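PDB 6EVU: PrgB from Enterococcus faecalis, which promotes cell aggregation, biofilm formation and conjugation by binding and compacting DNA, the chain described here being its adhesin domain. Local coordinates for residues K42-K47 against T111-G116; G98-L103 against F149-I154; G209-V214 against G285-G290. All coordinates share one frame; numbering follows the deposited sequence.

The three contacts illustrate how a β-rich adhesin domain is closed by pairing strands that lie far apart in sequence. Contacts 1 and 2 are neighbours, their centres about 9 Å apart. They interleave along the chain, since 98-103 and 111-116 both fall between the two segments of the other contact. They belong to two different antiparallel sheets and touch face to face and through strand-end Ser-150 and the following turn. Contact 3 comes later in sequence and lies across the chain's centre, about 29 Å from the centre of contact 1 and 23 Å from that of contact 2. Contacts 1 and 3 nevertheless share one sheet, through strands 124-137, 169-179 and 280-287, which thus spans the domain.

Contact 1 (K42-K47 against T111-G116); sequences KISSIK and TVTYTG
Ile-43 and Tyr-114 meet on the tightly packed side of this antiparallel strand pair, where Ile-43 CG1 comes within 3.5 Å of Tyr-114 CE1 at the ring's hydroxyl-bearing half. The CD1 methyl of Ile-43 reaches across to Val-112 CG1 at 3.7 Å, while Ile-46 lies more loosely beside Val-112. Phe-149 and Tyr-100 of the facing sheet cover these aliphatic groups, and the phenol OH of Tyr-114 hydrogen-bonds to Ser-150 O.

The other side is polar and hydrated. One water joins Lys-42 NZ to Thr-115 OG1. A second is gripped by three atoms: Ser-45 OG, Thr-111 O and Thr-113 OG1, the last at 2.7 Å.

Backbone pairing is regular at both ends but slips in the middle. Ser-44 N donates to Thr-113 O at 2.8 Å, while Thr-113 N gives a straight 3.0 Å bond to Ser-45 O. Two serines therefore stand opposite one threonine, and the buried Ser-45 N finds no partner. With Ser-44 psi at -28°, this fits a classic β bulge, set into the outermost strand of a sheet, consistent with the β-sandwich of antigen I/II family adhesin domains.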
loop_
_atom_site.group_PDB
_atom_site.type_symbol
_atom_site.label_atom_id
_atom_site.label_comp_id
_atom_site.label_asym_id
_atom_site.label_seq_id
_atom_site.Cartn_x
_atom_site.Cartn_y
_atom_site.Cartn_z
ATOM N N LYS A 42 -4.494 -7.878 17.295
ATOM C CA LYS A 42 -4.260 -9.085 16.504
ATOM C C LYS A 42 -5.299 -9.158 15.388
ATOM O O LYS A 42 -6.357 -8.522 15.457
ATOM C CB LYS A 42 -4.364 -10.351 17.342
ATOM C CG LYS A 42 -5.777 -10.635 17.810
ATOM C CD LYS A 42 -5.866 -12.051 18.388
ATOM C CE LYS A 42 -7.194 -12.301 19.078
ATOM N NZ LYS A 42 -7.247 -11.837 20.522
ATOM N N ILE A 43 -4.991 -9.960 14.364
ATOM C CA ILE A 43 -6.023 -10.381 13.414
ATOM C C ILE A 43 -6.897 -11.422 14.095
ATOM O O ILE A 43 -6.390 -12.447 14.570
ATOM C CB ILE A 43 -5.396 -10.956 12.133
ATOM C CG1 ILE A 43 -4.656 -9.848 11.373
ATOM C CG2 ILE A 43 -6.492 -11.599 11.270
ATOM C CD1 ILE A 43 -3.816 -10.364 10.142
ATOM N N SER A 44 -8.209 -11.146 14.193
ATOM C CA SER A 44 -9.146 -12.113 14.773
ATOM C C SER A 44 -9.721 -13.082 13.757
ATOM O O SER A 44 -10.065 -14.215 14.130
ATOM C CB SER A 44 -10.317 -11.406 15.449
ATOM O OG SER A 44 -10.909 -10.506 14.530
ATOM N N SER A 45 -9.818 -12.679 12.484
ATOM C CA SER A 45 -10.280 -13.598 11.454
ATOM C C SER A 45 -9.892 -13.059 10.089
ATOM O O SER A 45 -9.705 -11.852 9.889
ATOM C CB SER A 45 -11.792 -13.808 11.506
ATOM O OG SER A 45 -12.448 -12.605 11.155
ATOM N N ILE A 46 -9.820 -13.988 9.139
ATOM C CA ILE A 46 -9.634 -13.672 7.733
ATOM C C ILE A 46 -10.659 -14.464 6.957
ATOM O O ILE A 46 -10.659 -15.702 7.037
ATOM C CB ILE A 46 -8.228 -14.039 7.233
ATOM C CG1 ILE A 46 -7.171 -13.333 8.107
ATOM C CG2 ILE A 46 -8.066 -13.708 5.745
ATOM C CD1 ILE A 46 -5.706 -13.692 7.756
ATOM N N LYS A 47 -11.495 -13.771 6.184
ATOM C CA LYS A 47 -12.623 -14.430 5.526
ATOM C C LYS A 47 -12.622 -14.094 4.054
ATOM O O LYS A 47 -12.266 -12.971 3.644
ATOM C CB LYS A 47 -13.992 -14.028 6.141
ATOM C CG LYS A 47 -14.197 -14.519 7.540
ATOM C CD LYS A 47 -14.745 -15.931 7.533
ATOM C CE LYS A 47 -15.024 -16.417 8.943
ATOM N NZ LYS A 47 -13.764 -16.645 9.720
ATOM N N THR A 111 -11.629 -10.261 3.721
ATOM C CA THR A 111 -11.794 -9.317 4.840
ATOM C C THR A 111 -10.883 -9.755 5.976
ATOM O O THR A 111 -11.055 -10.855 6.515
ATOM C CB THR A 111 -13.256 -9.273 5.307
ATOM O OG1 THR A 111 -14.123 -8.900 4.206
ATOM C CG2 THR A 111 -13.462 -8.326 6.508
ATOM N N VAL A 112 -9.933 -8.875 6.356
ATOM C CA VAL A 112 -9.041 -9.086 7.500
ATOM C C VAL A 112 -9.559 -8.235 8.655
ATOM O O VAL A 112 -9.594 -7.009 8.563
ATOM C CB VAL A 112 -7.600 -8.680 7.132
ATOM C CG1 VAL A 112 -6.638 -8.854 8.352
ATOM C CG2 VAL A 112 -7.117 -9.397 5.862
ATOM N N THR A 113 -9.931 -8.860 9.761
ATOM C CA THR A 113 -10.444 -8.125 10.911
ATOM C C THR A 113 -9.373 -8.022 11.994
ATOM O O THR A 113 -8.775 -9.022 12.380
ATOM C CB THR A 113 -11.682 -8.830 11.457
ATOM O OG1 THR A 113 -12.694 -8.864 10.430
ATOM C CG2 THR A 113 -12.225 -8.091 12.662
ATOM N N TYR A 114 -9.138 -6.815 12.475
ATOM C CA TYR A 114 -8.296 -6.577 13.645
ATOM C C TYR A 114 -9.181 -6.291 14.840
ATOM O O TYR A 114 -10.138 -5.505 14.743
ATOM C CB TYR A 114 -7.358 -5.384 13.437
ATOM C CG TYR A 114 -6.307 -5.625 12.362
ATOM C CD1 TYR A 114 -5.094 -6.183 12.721
ATOM C CD2 TYR A 114 -6.516 -5.233 11.042
ATOM C CE1 TYR A 114 -4.123 -6.430 11.776
ATOM C CE2 TYR A 114 -5.538 -5.452 10.065
ATOM C CZ TYR A 114 -4.339 -6.068 10.441
ATOM O OH TYR A 114 -3.313 -6.316 9.540
ATOM N N THR A 115 -8.839 -6.885 16.000
ATOM C CA THR A 115 -9.453 -6.468 17.256
ATOM C C THR A 115 -8.366 -6.012 18.221
ATOM O O THR A 115 -7.166 -6.104 17.935
ATOM C CB THR A 115 -10.260 -7.605 17.892
ATOM O OG1 THR A 115 -9.389 -8.732 18.047
ATOM C CG2 THR A 115 -11.391 -8.003 16.980
ATOM N N GLY A 116 -8.803 -5.491 19.350
ATOM C CA GLY A 116 -7.885 -5.044 20.376
ATOM C C GLY A 116 -7.121 -3.789 20.043
ATOM O O GLY A 116 -5.974 -3.652 20.469
HETATM O O HOH W 1 -8.086 -8.814 20.389
HETATM O O HOH W 2 -12.682 -11.076 8.820
#

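Contact 2 (G98-L103 against F149-I154); sequences GGYAVL and FSNDPI
Tyr-100 and Phe-149, directly paired across two antiparallel strands, share the same first torsion: CG stands anti to the carbonyl carbon, with chi1 at -54° and -58° respectively. As a directly paired couple, both side chains leave the same face of the sheet, yet their rings serve different partners. In Asn-151, just past the strand end, chi1 of -89° carries CG to the rim of the tyrosine ring. The amide and the ring lie perpendicular to each other. Asn-151 OD1 sits at the ring's edge, in its plane, 3.5 Å from Tyr-100 CE2, while the neighbouring Asn-151 ND2 donates to Tyr-100 OH at 3.3 Å, the oxygen lying almost in the amide plane.

Two residues on from Tyr-100, Val-102 crosses Phe-149 at about a right angle, its CB 3.8 Å from Phe-149 CE2 and its CG2 near CD2 and CE2 of the same ring. Tyr-133 meets the phenylalanine ring as well, and Phe-84 stacks on that of Tyr-100.

The backbone ties Tyr-100 and Phe-149 by reciprocal bonds, and Asn-151 N extends the ladder to Gly-98 O with a nearly straight bond of 2.9 Å. Between them Gly-99, having no side chain, brings its CA to 3.0 Å from Phe-149 O. Beyond the strand, Ser-150 OG accepts from Asp-152 N in an ST turn while also bonding to Leu-94 O.

The polar groups interlock. A water accepts from Tyr-100 OH at 2.6 Å and donates to Asn-151 OD1, which also takes the N-H of Ile-43; ND2 gives a further bond to Asn-97 O. Donors and acceptors on both ends of the amide imply that its flip is fixed, and that the phenol acts at once as acceptor and donor, knitting the two sheets together through one buried carboxamide.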
loop_
_atom_site.group_PDB
_atom_site.type_symbol
_atom_site.label_atom_id
_atom_site.label_comp_id
_atom_site.label_asym_id
_atom_site.label_seq_id
_atom_site.Cartn_x
_atom_site.Cartn_y
_atom_site.Cartn_z
ATOM N N GLY A 98 4.026 -11.845 13.797
ATOM C CA GLY A 98 3.832 -12.656 12.583
ATOM C C GLY A 98 2.583 -12.255 11.795
ATOM O O GLY A 98 2.015 -11.170 11.964
ATOM N N GLY A 99 2.163 -13.152 10.906
ATOM C CA GLY A 99 1.046 -12.832 10.017
ATOM C C GLY A 99 0.561 -14.103 9.340
ATOM O O GLY A 99 0.904 -15.207 9.765
ATOM N N TYR A 100 -0.269 -13.940 8.297
ATOM C CA TYR A 100 -0.938 -15.076 7.648
ATOM C C TYR A 100 -0.864 -14.963 6.141
ATOM O O TYR A 100 -1.145 -13.893 5.589
ATOM C CB TYR A 100 -2.428 -15.157 8.049
ATOM C CG TYR A 100 -2.550 -15.171 9.542
ATOM C CD1 TYR A 100 -2.498 -16.349 10.229
ATOM C CD2 TYR A 100 -2.644 -13.987 10.244
ATOM C CE1 TYR A 100 -2.554 -16.366 11.642
ATOM C CE2 TYR A 100 -2.697 -13.972 11.648
ATOM C CZ TYR A 100 -2.659 -15.148 12.322
ATOM O OH TYR A 100 -2.692 -15.101 13.726
ATOM N N ALA A 101 -0.560 -16.092 5.455
ATOM C CA ALA A 101 -0.438 -16.112 3.998
ATOM C C ALA A 101 -1.784 -16.474 3.363
ATOM O O ALA A 101 -2.416 -17.465 3.750
ATOM C CB ALA A 101 0.636 -17.115 3.542
ATOM N N VAL A 102 -2.211 -15.698 2.374
ATOM C CA VAL A 102 -3.557 -15.836 1.808
ATOM C C VAL A 102 -3.472 -15.644 0.301
ATOM O O VAL A 102 -2.684 -14.822 -0.178
ATOM C CB VAL A 102 -4.528 -14.799 2.428
ATOM C CG1 VAL A 102 -5.930 -14.885 1.792
ATOM C CG2 VAL A 102 -4.591 -14.968 3.947
ATOM N N LEU A 103 -4.288 -16.403 -0.473
ATOM C CA LEU A 103 -4.289 -16.184 -1.925
ATOM C C LEU A 103 -5.378 -15.171 -2.250
ATOM O O LEU A 103 -6.533 -15.359 -1.829
ATOM C CB LEU A 103 -4.580 -17.492 -2.681
ATOM C CG LEU A 103 -4.435 -17.332 -4.211
ATOM C CD1 LEU A 103 -2.992 -17.434 -4.622
ATOM C CD2 LEU A 103 -5.138 -18.538 -4.899
ATOM N N PHE A 149 -0.713 -10.986 5.555
ATOM C CA PHE A 149 -1.339 -9.948 6.386
ATOM C C PHE A 149 -0.718 -10.004 7.761
ATOM O O PHE A 149 -0.722 -11.050 8.411
ATOM C CB PHE A 149 -2.839 -10.127 6.468
ATOM C CG PHE A 149 -3.493 -10.112 5.108
ATOM C CD1 PHE A 149 -3.357 -8.979 4.304
ATOM C CD2 PHE A 149 -4.231 -11.216 4.617
ATOM C CE1 PHE A 149 -3.950 -8.914 3.018
ATOM C CE2 PHE A 149 -4.830 -11.117 3.339
ATOM C CZ PHE A 149 -4.707 -9.978 2.548
ATOM N N SER A 150 -0.221 -8.867 8.222
ATOM C CA SER A 150 0.466 -8.804 9.512
ATOM C C SER A 150 -0.503 -8.663 10.676
ATOM O O SER A 150 -1.515 -7.967 10.588
ATOM C CB SER A 150 1.446 -7.627 9.492
ATOM O OG SER A 150 1.960 -7.398 10.813
ATOM N N ASN A 151 -0.182 -9.305 11.805
ATOM C CA ASN A 151 -0.954 -9.081 13.018
ATOM C C ASN A 151 -0.821 -7.644 13.530
ATOM O O ASN A 151 -1.595 -7.263 14.404
ATOM C CB ASN A 151 -0.525 -10.111 14.114
ATOM C CG ASN A 151 -1.343 -11.421 14.040
ATOM O OD1 ASN A 151 -2.578 -11.406 14.004
ATOM N ND2 ASN A 151 -0.648 -12.552 14.024
ATOM N N ASP A 152 0.172 -6.877 13.037
ATOM C CA ASP A 152 0.300 -5.450 13.308
ATOM C C ASP A 152 -0.421 -4.691 12.189
ATOM O O ASP A 152 0.050 -4.708 11.044
ATOM C CB ASP A 152 1.790 -5.075 13.369
ATOM C CG ASP A 152 2.044 -3.635 13.798
ATOM O OD1 ASP A 152 1.163 -2.783 13.624
ATOM O OD2 ASP A 152 3.163 -3.326 14.301
ATOM N N PRO A 153 -1.556 -4.022 12.463
ATOM C CA PRO A 153 -2.276 -3.326 11.382
ATOM C C PRO A 153 -1.496 -2.161 10.774
ATOM O O PRO A 153 -1.865 -1.669 9.686
ATOM C CB PRO A 153 -3.544 -2.851 12.086
ATOM C CG PRO A 153 -3.033 -2.496 13.502
ATOM C CD PRO A 153 -2.104 -3.703 13.805
ATOM N N ILE A 154 -0.455 -1.698 11.467
ATOM C CA ILE A 154 0.395 -0.616 10.983
ATOM C C ILE A 154 1.511 -1.128 10.084
ATOM O O ILE A 154 2.111 -0.335 9.349
ATOM C CB ILE A 154 0.973 0.156 12.184
ATOM C CG1 ILE A 154 -0.166 0.568 13.118
ATOM C CG2 ILE A 154 1.766 1.353 11.732
ATOM C CD1 ILE A 154 -1.231 1.448 12.443
HETATM O O HOH W 3 -4.103 -13.559 15.354
#

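Contact 3 (G209-V214 against G285-G290); sequences GHAEFV and GMTTKG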
loop_
_atom_site.group_PDB
_atom_site.type_symbol
_atom_site.label_atom_id
_atom_site.label_comp_id
_atom_site.label_asym_id
_atom_site.label_seq_id
_atom_site.Cartn_x
_atom_site.Cartn_y
_atom_site.Cartn_z
ATOM N N GLY A 209 12.633 -0.694 -15.493
ATOM C CA GLY A 209 12.323 -0.366 -14.117
ATOM C C GLY A 209 10.821 -0.448 -13.832
ATOM O O GLY A 209 10.007 -0.871 -14.667
ATOM N N HIS A 210 10.453 -0.021 -12.628
ATOM C CA HIS A 210 9.059 -0.124 -12.203
ATOM C C HIS A 210 8.797 0.909 -11.125
ATOM O O HIS A 210 9.726 1.397 -10.477
ATOM C CB HIS A 210 8.712 -1.544 -11.696
ATOM C CG HIS A 210 9.162 -1.842 -10.300
ATOM N ND1 HIS A 210 10.411 -2.352 -10.012
ATOM C CD2 HIS A 210 8.511 -1.748 -9.118
ATOM C CE1 HIS A 210 10.516 -2.526 -8.703
ATOM N NE2 HIS A 210 9.378 -2.166 -8.138
ATOM N N ALA A 211 7.516 1.192 -10.881
ATOM C CA ALA A 211 7.165 2.105 -9.795
ATOM C C ALA A 211 6.011 1.533 -8.985
ATOM O O ALA A 211 5.111 0.915 -9.552
ATOM C CB ALA A 211 6.746 3.485 -10.297
ATOM N N GLU A 212 6.073 1.741 -7.669
ATOM C CA GLU A 212 4.917 1.556 -6.783
ATOM C C GLU A 212 4.025 2.794 -6.873
ATOM O O GLU A 212 4.529 3.931 -6.971
ATOM C CB GLU A 212 5.358 1.283 -5.339
ATOM C CG GLU A 212 6.378 0.180 -5.283
ATOM C CD GLU A 212 6.555 -0.447 -3.924
ATOM O OE1 GLU A 212 6.024 0.092 -2.928
ATOM O OE2 GLU A 212 7.294 -1.456 -3.839
ATOM N N PHE A 213 2.701 2.570 -6.919
ATOM C CA PHE A 213 1.711 3.636 -7.126
ATOM C C PHE A 213 0.501 3.441 -6.226
ATOM O O PHE A 213 0.301 2.369 -5.632
ATOM C CB PHE A 213 1.216 3.685 -8.595
ATOM C CG PHE A 213 0.449 2.433 -9.033
ATOM C CD1 PHE A 213 -0.927 2.340 -8.857
ATOM C CD2 PHE A 213 1.126 1.391 -9.666
ATOM C CE1 PHE A 213 -1.627 1.227 -9.263
ATOM C CE2 PHE A 213 0.430 0.265 -10.109
ATOM C CZ PHE A 213 -0.935 0.169 -9.904
ATOM N N VAL A 214 -0.321 4.497 -6.147
ATOM C CA VAL A 214 -1.703 4.422 -5.718
ATOM C C VAL A 214 -2.594 4.983 -6.816
ATOM O O VAL A 214 -2.144 5.741 -7.672
ATOM C CB VAL A 214 -1.910 5.179 -4.396
ATOM C CG1 VAL A 214 -1.161 4.451 -3.298
ATOM C CG2 VAL A 214 -1.425 6.710 -4.508
ATOM N N GLY A 285 -0.396 -0.454 -5.926
ATOM C CA GLY A 285 0.137 -1.476 -6.793
ATOM C C GLY A 285 1.522 -1.171 -7.303
ATOM O O GLY A 285 2.284 -0.395 -6.700
ATOM N N MET A 286 1.882 -1.919 -8.328
ATOM C CA MET A 286 3.178 -1.783 -8.976
ATOM C C MET A 286 2.971 -1.786 -10.481
ATOM O O MET A 286 2.245 -2.637 -10.998
ATOM C CB MET A 286 4.133 -2.917 -8.576
ATOM C CG MET A 286 4.097 -3.220 -7.073
ATOM S SD MET A 286 5.113 -4.709 -6.704
ATOM C CE MET A 286 6.790 -4.030 -6.896
ATOM N N THR A 287 3.652 -0.864 -11.185
ATOM C CA THR A 287 3.542 -0.780 -12.638
ATOM C C THR A 287 4.919 -0.777 -13.309
ATOM O O THR A 287 5.856 -0.111 -12.853
ATOM C CB THR A 287 2.748 0.456 -13.071
ATOM O OG1 THR A 287 2.520 0.340 -14.472
ATOM C CG2 THR A 287 3.518 1.771 -12.753
ATOM N N THR A 288 5.071 -1.599 -14.332
ATOM C CA THR A 288 6.271 -1.550 -15.158
ATOM C C THR A 288 6.003 -0.728 -16.380
ATOM O O THR A 288 6.711 -0.872 -17.391
ATOM C CB THR A 288 6.728 -2.940 -15.585
ATOM O OG1 THR A 288 5.646 -3.570 -16.261
ATOM C CG2 THR A 288 7.166 -3.797 -14.360
ATOM N N LYS A 289 4.908 0.023 -16.350
ATOM C CA LYS A 289 4.345 0.677 -17.530
ATOM C C LYS A 289 4.225 -0.286 -18.703
ATOM O O LYS A 289 4.233 0.132 -19.856
ATOM C CB LYS A 289 5.165 1.914 -17.923
ATOM C CG LYS A 289 4.974 3.087 -16.979
ATOM C CD LYS A 289 5.940 4.220 -17.295
ATOM C CE LYS A 289 5.191 5.482 -17.685
ATOM N NZ LYS A 289 4.262 5.171 -18.805
ATOM N N GLY A 290 4.174 -1.589 -18.443
ATOM C CA GLY A 290 3.891 -2.586 -19.461
ATOM C C GLY A 290 5.030 -3.530 -19.850
ATOM O O GLY A 290 4.774 -4.464 -20.609
#
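Strands 211-214 and 285-287 run antiparallel with their axes 4.6 Å apart at an angle of 131°, joined by two reciprocal pairs of backbone hydrogen bonds, Ala-211 with Thr-287 and Phe-213 with Gly-285. In the second pair the N-H of Phe-213 approaches Gly-285 O from well above the carbonyl plane.

The same pair also brings an aromatic ring over a glycine. Phe-213 holds CG in the crowded position between its backbone N and carbonyl carbon (chi1 65°), and the ring folds flat over its cross-strand partner. Gly-285 CA lies 3.9 Å from the ring centroid, a CH-pi contact over the face. Gly-285 C sits toward the rim, 3.5 Å from Phe-213 CD2. The ring continues along the strand: its CE2 reaches Met-286 N at 3.2 Å, while Thr-287 N lies at the ring's edge. An aromatic ring covering a cross-strand glycine is a recurrent antiparallel pairing.

On the opposite face, Met-286 runs beside both His-210 and Glu-212. A bend at chi3 (73°) brings its CE methyl into van der Waals contact, 3.4 Å from His-210 NE2 and 4.0 Å from Glu-212 OE2. The same oxygen, Glu-212 OE2, hydrogen-bonds to a Tris molecule, probably from the crystallisation liquor.

Past the strand end, Thr-287 OG1 accepts from Lys-289 N in an ST turn and is hydrogen-bonded to Asp-168 OD1. Strand 280-287 lies between 211-215 and 169-179, Met-286 hydrogen-bonding through its backbone to Val-169, with Tyr-240 of strand 239-240 against Phe-213 on one face and Gln-300 of strand 299-302 against Met-286 on the other.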